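Local structure of fatty acid synthase 1, isoform A (6FN6) at residues E1082-C1085 and E1086-V1090; G498-T501 and C502-E506. The protein probably makes long-chain saturated fatty acids from acetyl-CoA and malonyl-CoA with NADPH, and this piece holds its dehydratase, enoylreductase and ketoreductase region. One frame throughout, in Å; residues are numbered along the deposited sequence.

Interaction 1 of 2, residues E1082-C1085 and E1086-V1090; sequences ERIC and EQRQV
Arg1083 and Glu1086 form a salt bridge one turn apart on the same helix, NH1 of Arg1083 lying 2.9 Å from OE1 of Glu1086. The guanidinium and carboxylate planes stand 59° apart, so the two groups do not lie flat against each other. The arginine reaches its partner by a bend: CG is anti to the backbone N (chi1 -161°), and the chain folds at chi2 toward the next turn. Glu1086 comes to meet it with an extended chain. The Gln1087 amide lies beside the same group, its plane 62° from that of the guanidinium. Its NE2 sits over one face of the guanidinium, and OE1 of Gln1087 is 3.0 Å from NH1 of Arg1083. With an alanine here, the Glu1086 carboxylate would probably lose this charged mate, and the Gln1087 amide a neighbour that limits its turning. All these residues belong to the last turns of helix 1072-1090, in the ketoreductase domain of the Rossmann type. Regular i to i+4 bonds run beneath the side chains, among them Gln1087 N to Arg1083 O at 2.7 Å. Ile1084 and Arg1088 lie next to helix 1034-1049. CG2 of Ile1084 is 4.2 Å from CD of Arg1088. Beyond that carbon the arginine leaves the contact, to a salt bridge with Asp1043 and a cation-pi contact with Phe1056.

Interaction 2 of 2, residues G498-T501 and C502-E506; sequences GLMT and CIKNE
Met500 lays its CE methyl against Lys504, 3.9 Å from the lysine CG, the two side chains crossing at about a right angle. CE of Met500 is also 4.1 Å from CB of Ile503. Both contacts are made along helix 496-504 of the pseudo-ketoreductase domain. This helix links strands 483-489 and 512-517 in a beta-alpha-beta unit. The Met500 chain bends at chi2 (68°) and again at chi3, and this folding brings its end back toward the next turn. Leu499 meets Ile503 with CG of Leu499 4.3 Å from the terminal CD1 of Ile503. Leu499 and Met500 touch Leu514 of strand 512-517, and Ile503 touches Leu470 of helix 466-480. Cys502 packs on Thr1072 and Leu1076 of helix 1072-1090, which Leu499 also touches. The backbone keeps its i to i+4 bonds, with Lys504 N giving one to Met500 O at 2.9 Å. Lys504 then bends at chi3 and chi4, which lays its amine alongside Thr501, NZ of Lys504 being 4.2 Å from Thr501 CG2. Thr501 and Asn505 lie side by side and point the same way. Asn505 doubles the hold on the Thr501 carbonyl near the helix end. N of Asn505 binds Thr501 O at 3.3 Å, and ND2 of Asn505 binds the same oxygen at 2.8 Å. The two donors come from opposite faces of the carbonyl plane, and Thr501 O lies close to the plane of the Asn505 amide, with an N-H...O angle of 159° at ND2.

How the interactions relate
Interactions 1 and 2 lie on two neighbouring helices, with centres about 20 Å apart. Helix 496-504 belongs to the pseudo-ketoreductase part and helix 1072-1090 to the ketoreductase domain, far apart in sequence. They meet directly where OE1 of Glu1082 lies 2.8 Å from N of Gly498, a probable hydrogen bond. That carboxylate also bonds Gln1099 through OE2, so one side chain joins both helices to strand 1096-1099. Leu499 on Leu1076 and Ser1079 continues the interface, and Glu506 adds a weak bond to Thr1072. Both contacts are away from the predicted dehydratase residues His24 and Asp175, and both are structural packing.

Interaction 1 of 2, residues E1082-C1085 and E1086-V1090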
ATOM      1  N   GLU A1082      20.708 -47.074  44.669  1.00 41.61           N
ATOM      2  CA  GLU A1082      19.588 -46.962  45.597  1.00 41.61           C
ATOM      3  C   GLU A1082      20.091 -46.874  47.030  1.00 40.95           C
ATOM      4  O   GLU A1082      19.676 -46.008  47.799  1.00 40.58           O
ATOM      5  CB  GLU A1082      18.644 -48.159  45.452  1.00 42.03           C
ATOM      6  CG  GLU A1082      17.840 -48.175  44.161  1.00 45.40           C
ATOM      7  CD  GLU A1082      17.123 -49.494  43.940  1.00 48.21           C
ATOM      8  OE1 GLU A1082      17.096 -50.321  44.879  1.00 50.28           O
ATOM      9  OE2 GLU A1082      16.590 -49.706  42.827  1.00 47.99           O
ATOM     10  N   ARG A1083      20.994 -47.782  47.380  1.00 40.15           N
ATOM     11  CA  ARG A1083      21.516 -47.864  48.737  1.00 43.50           C
ATOM     12  C   ARG A1083      22.354 -46.628  49.066  1.00 39.90           C
ATOM     13  O   ARG A1083      22.258 -46.078  50.162  1.00 41.64           O
ATOM     14  CB  ARG A1083      22.355 -49.134  48.904  1.00 44.05           C
ATOM     15  CG  ARG A1083      22.560 -49.571  50.343  1.00 46.75           C
ATOM     16  CD  ARG A1083      21.266 -50.118  50.923  1.00 51.87           C
ATOM     17  NE  ARG A1083      21.470 -50.814  52.195  1.00 57.05           N
ATOM     18  CZ  ARG A1083      21.243 -50.288  53.395  1.00 62.22           C
ATOM     19  NH1 ARG A1083      20.803 -49.039  53.521  1.00 62.70           N
ATOM     20  NH2 ARG A1083      21.460 -51.018  54.479  1.00 65.96           N
ATOM     21  N   ILE A1084      23.184 -46.207  48.118  1.00 39.72           N
ATOM     22  CA  ILE A1084      24.016 -45.024  48.302  1.00 37.68           C
ATOM     23  C   ILE A1084      23.173 -43.815  48.707  1.00 37.99           C
ATOM     24  O   ILE A1084      23.524 -43.084  49.632  1.00 37.24           O
ATOM     25  CB  ILE A1084      24.826 -44.725  47.029  1.00 36.16           C
ATOM     26  CG1 ILE A1084      25.868 -45.820  46.806  1.00 36.70           C
ATOM     27  CG2 ILE A1084      25.493 -43.347  47.126  1.00 36.75           C
ATOM     28  CD1 ILE A1084      26.631 -45.710  45.493  1.00 37.35           C
ATOM     29  N   CYS A1085      22.061 -43.608  48.012  1.00 37.82           N
ATOM     30  CA  CYS A1085      21.210 -42.456  48.273  1.00 36.98           C
ATOM     31  C   CYS A1085      20.465 -42.617  49.590  1.00 37.70           C
ATOM     32  O   CYS A1085      20.276 -41.645  50.321  1.00 36.88           O
ATOM     33  CB  CYS A1085      20.235 -42.246  47.115  1.00 39.29           C
ATOM     34  SG  CYS A1085      21.074 -41.777  45.578  1.00 40.01           S
ATOM     35  N   GLU A1086      20.036 -43.839  49.887  1.00 41.34           N
ATOM     36  CA  GLU A1086      19.377 -44.118  51.155  1.00 46.79           C
ATOM     37  C   GLU A1086      20.338 -43.853  52.305  1.00 44.47           C
ATOM     38  O   GLU A1086      19.996 -43.183  53.277  1.00 44.87           O
ATOM     39  CB  GLU A1086      18.886 -45.565  51.213  1.00 55.77           C
ATOM     40  CG  GLU A1086      18.067 -45.880  52.461  1.00 59.75           C
ATOM     41  CD  GLU A1086      17.699 -47.349  52.577  1.00 62.79           C
ATOM     42  OE1 GLU A1086      18.437 -48.197  52.031  1.00 63.86           O
ATOM     43  OE2 GLU A1086      16.673 -47.655  53.220  1.00 64.15           O
ATOM     44  N   GLN A1087      21.549 -44.380  52.179  1.00 44.16           N
ATOM     45  CA  GLN A1087      22.560 -44.237  53.217  1.00 47.18           C
ATOM     46  C   GLN A1087      22.898 -42.767  53.427  1.00 41.61           C
ATOM     47  O   GLN A1087      23.047 -42.310  54.561  1.00 40.98           O
ATOM     48  CB  GLN A1087      23.818 -45.028  52.848  1.00 55.56           C
ATOM     49  CG  GLN A1087      23.666 -46.536  52.987  1.00 65.38           C
ATOM     50  CD  GLN A1087      23.511 -46.983  54.427  1.00 71.24           C
ATOM     51  OE1 GLN A1087      22.409 -46.979  54.977  1.00 73.45           O
ATOM     52  NE2 GLN A1087      24.618 -47.378  55.044  1.00 73.46           N
ATOM     53  N   ARG A1088      23.029 -42.033  52.326  1.00 38.07           N
ATOM     54  CA  ARG A1088      23.324 -40.609  52.389  1.00 35.46           C
ATOM     55  C   ARG A1088      22.288 -39.877  53.248  1.00 35.35           C
ATOM     56  O   ARG A1088      22.642 -39.082  54.119  1.00 35.74           O
ATOM     57  CB  ARG A1088      23.377 -40.012  50.982  1.00 34.43           C
ATOM     58  CG  ARG A1088      24.700 -40.246  50.255  1.00 34.16           C
ATOM     59  CD  ARG A1088      24.698 -39.600  48.867  1.00 33.50           C
ATOM     60  NE  ARG A1088      24.517 -38.150  48.938  1.00 33.28           N
ATOM     61  CZ  ARG A1088      25.505 -37.269  49.068  1.00 33.44           C
ATOM     62  NH1 ARG A1088      26.767 -37.672  49.130  1.00 33.82           N
ATOM     63  NH2 ARG A1088      25.230 -35.975  49.131  1.00 33.35           N
ATOM     64  N   GLN A1089      21.010 -40.142  52.995  1.00 35.30           N
ATOM     65  CA  GLN A1089      19.942 -39.504  53.756  1.00 35.72           C
ATOM     66  C   GLN A1089      19.991 -39.892  55.230  1.00 36.66           C
ATOM     67  O   GLN A1089      19.725 -39.064  56.102  1.00 37.16           O
ATOM     68  CB  GLN A1089      18.568 -39.857  53.177  1.00 35.65           C
ATOM     69  CG  GLN A1089      18.241 -39.154  51.872  1.00 34.85           C
ATOM     70  CD  GLN A1089      16.747 -39.064  51.621  1.00 35.02           C
ATOM     71  OE1 GLN A1089      15.937 -39.211  52.539  1.00 35.79           O
ATOM     72  NE2 GLN A1089      16.373 -38.820  50.371  1.00 34.40           N
ATOM     73  N   VAL A1090      20.319 -41.153  55.504  1.00 36.99           N
ATOM     74  CA  VAL A1090      20.455 -41.614  56.879  1.00 37.92           C
ATOM     75  C   VAL A1090      21.460 -40.724  57.595  1.00 38.15           C
ATOM     76  O   VAL A1090      21.205 -40.245  58.697  1.00 38.90           O
ATOM     77  CB  VAL A1090      20.877 -43.101  56.938  1.00 38.20           C
ATOM     78  CG1 VAL A1090      21.271 -43.507  58.364  1.00 39.16           C
ATOM     79  CG2 VAL A1090      19.767 -43.996  56.420  1.00 38.31           C
TER

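Interaction 2 of 2, residues G498-T501 and C502-E506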
ATOM      1  N   GLY A 498      16.169 -52.830  44.074  1.00 35.54           N
ATOM      2  CA  GLY A 498      16.989 -53.168  42.927  1.00 37.48           C
ATOM      3  C   GLY A 498      17.373 -54.633  42.902  1.00 40.37           C
ATOM      4  O   GLY A 498      17.277 -55.295  41.867  1.00 40.86           O
ATOM      5  N   LEU A 499      17.798 -55.142  44.054  1.00 41.68           N
ATOM      6  CA  LEU A 499      18.231 -56.529  44.167  1.00 40.64           C
ATOM      7  C   LEU A 499      17.087 -57.488  43.854  1.00 40.85           C
ATOM      8  O   LEU A 499      17.294 -58.530  43.236  1.00 41.41           O
ATOM      9  CB  LEU A 499      18.783 -56.801  45.565  1.00 40.09           C
ATOM     10  CG  LEU A 499      19.369 -58.198  45.795  1.00 41.66           C
ATOM     11  CD1 LEU A 499      20.519 -58.464  44.832  1.00 42.29           C
ATOM     12  CD2 LEU A 499      19.819 -58.378  47.239  1.00 41.36           C
ATOM     13  N   MET A 500      15.880 -57.134  44.283  1.00 42.70           N
ATOM     14  CA  MET A 500      14.714 -57.966  44.015  1.00 42.58           C
ATOM     15  C   MET A 500      14.489 -58.087  42.512  1.00 46.58           C
ATOM     16  O   MET A 500      14.303 -59.186  41.988  1.00 46.75           O
ATOM     17  CB  MET A 500      13.467 -57.384  44.682  1.00 41.82           C
ATOM     18  CG  MET A 500      12.245 -58.297  44.629  1.00 39.83           C
ATOM     19  SD  MET A 500      12.424 -59.789  45.631  1.00 40.14           S
ATOM     20  CE  MET A 500      12.957 -61.003  44.425  1.00 40.60           C
ATOM     21  N   THR A 501      14.504 -56.948  41.825  1.00 44.42           N
ATOM     22  CA  THR A 501      14.308 -56.907  40.379  1.00 43.71           C
ATOM     23  C   THR A 501      15.373 -57.736  39.679  1.00 45.95           C
ATOM     24  O   THR A 501      15.088 -58.448  38.718  1.00 47.54           O
ATOM     25  CB  THR A 501      14.347 -55.458  39.842  1.00 42.89           C
ATOM     26  OG1 THR A 501      13.386 -54.660  40.543  1.00 42.89           O
ATOM     27  CG2 THR A 501      14.040 -55.416  38.348  1.00 43.22           C
ATOM     28  N   CYS A 502      16.603 -57.641  40.173  1.00 60.89           N
ATOM     29  CA  CYS A 502      17.722 -58.372  39.594  1.00 64.29           C
ATOM     30  C   CYS A 502      17.489 -59.883  39.665  1.00 63.96           C
ATOM     31  O   CYS A 502      17.853 -60.615  38.746  1.00 64.86           O
ATOM     32  CB  CYS A 502      19.021 -57.999  40.307  1.00 64.84           C
ATOM     33  SG  CYS A 502      20.476 -58.844  39.669  1.00 70.93           S
ATOM     34  N   ILE A 503      16.882 -60.343  40.757  1.00 56.21           N
ATOM     35  CA  ILE A 503      16.608 -61.764  40.952  1.00 56.48           C
ATOM     36  C   ILE A 503      15.441 -62.206  40.074  1.00 57.71           C
ATOM     37  O   ILE A 503      15.514 -63.238  39.406  1.00 54.84           O
ATOM     38  CB  ILE A 503      16.323 -62.081  42.434  1.00 56.66           C
ATOM     39  CG1 ILE A 503      17.559 -61.798  43.291  1.00 53.68           C
ATOM     40  CG2 ILE A 503      15.884 -63.534  42.603  1.00 57.19           C
ATOM     41  CD1 ILE A 503      17.282 -61.789  44.783  1.00 51.06           C
ATOM     42  N   LYS A 504      14.362 -61.429  40.100  1.00 75.79           N
ATOM     43  CA  LYS A 504      13.146 -61.754  39.357  1.00 81.62           C
ATOM     44  C   LYS A 504      13.414 -62.069  37.887  1.00 84.44           C
ATOM     45  O   LYS A 504      12.864 -63.027  37.342  1.00 83.91           O
ATOM     46  CB  LYS A 504      12.139 -60.603  39.450  1.00 81.78           C
ATOM     47  CG  LYS A 504      11.491 -60.450  40.815  1.00 83.31           C
ATOM     48  CD  LYS A 504      10.232 -59.586  40.763  1.00 85.10           C
ATOM     49  CE  LYS A 504      10.541 -58.115  40.515  1.00 88.20           C
ATOM     50  NZ  LYS A 504      10.689 -57.781  39.068  1.00 89.66           N
ATOM     51  N   ASN A 505      14.258 -61.264  37.249  1.00 78.66           N
ATOM     52  CA  ASN A 505      14.485 -61.382  35.811  1.00 83.32           C
ATOM     53  C   ASN A 505      15.451 -62.497  35.432  1.00 84.12           C
ATOM     54  O   ASN A 505      15.647 -62.773  34.248  1.00 85.04           O
ATOM     55  CB  ASN A 505      15.010 -60.058  35.256  1.00 86.34           C
ATOM     56  CG  ASN A 505      13.945 -58.982  35.211  1.00 87.32           C
ATOM     57  OD1 ASN A 505      13.188 -58.883  34.245  1.00 86.02           O
ATOM     58  ND2 ASN A 505      13.882 -58.168  36.257  1.00 87.75           N
ATOM     59  N   GLU A 506      16.054 -63.143  36.422  1.00 81.82           N
ATOM     60  CA  GLU A 506      16.956 -64.253  36.138  1.00 82.87           C
ATOM     61  C   GLU A 506      16.166 -65.467  35.664  1.00 84.70           C
ATOM     62  O   GLU A 506      14.983 -65.611  35.972  1.00 82.23           O
ATOM     63  CB  GLU A 506      17.781 -64.607  37.375  1.00 82.53           C
ATOM     64  CG  GLU A 506      18.916 -63.639  37.653  1.00 80.86           C
ATOM     65  CD  GLU A 506      20.087 -63.837  36.711  1.00 80.46           C
ATOM     66  OE1 GLU A 506      20.881 -62.888  36.541  1.00 80.60           O
ATOM     67  OE2 GLU A 506      20.216 -64.945  36.147  1.00 79.33           O
TER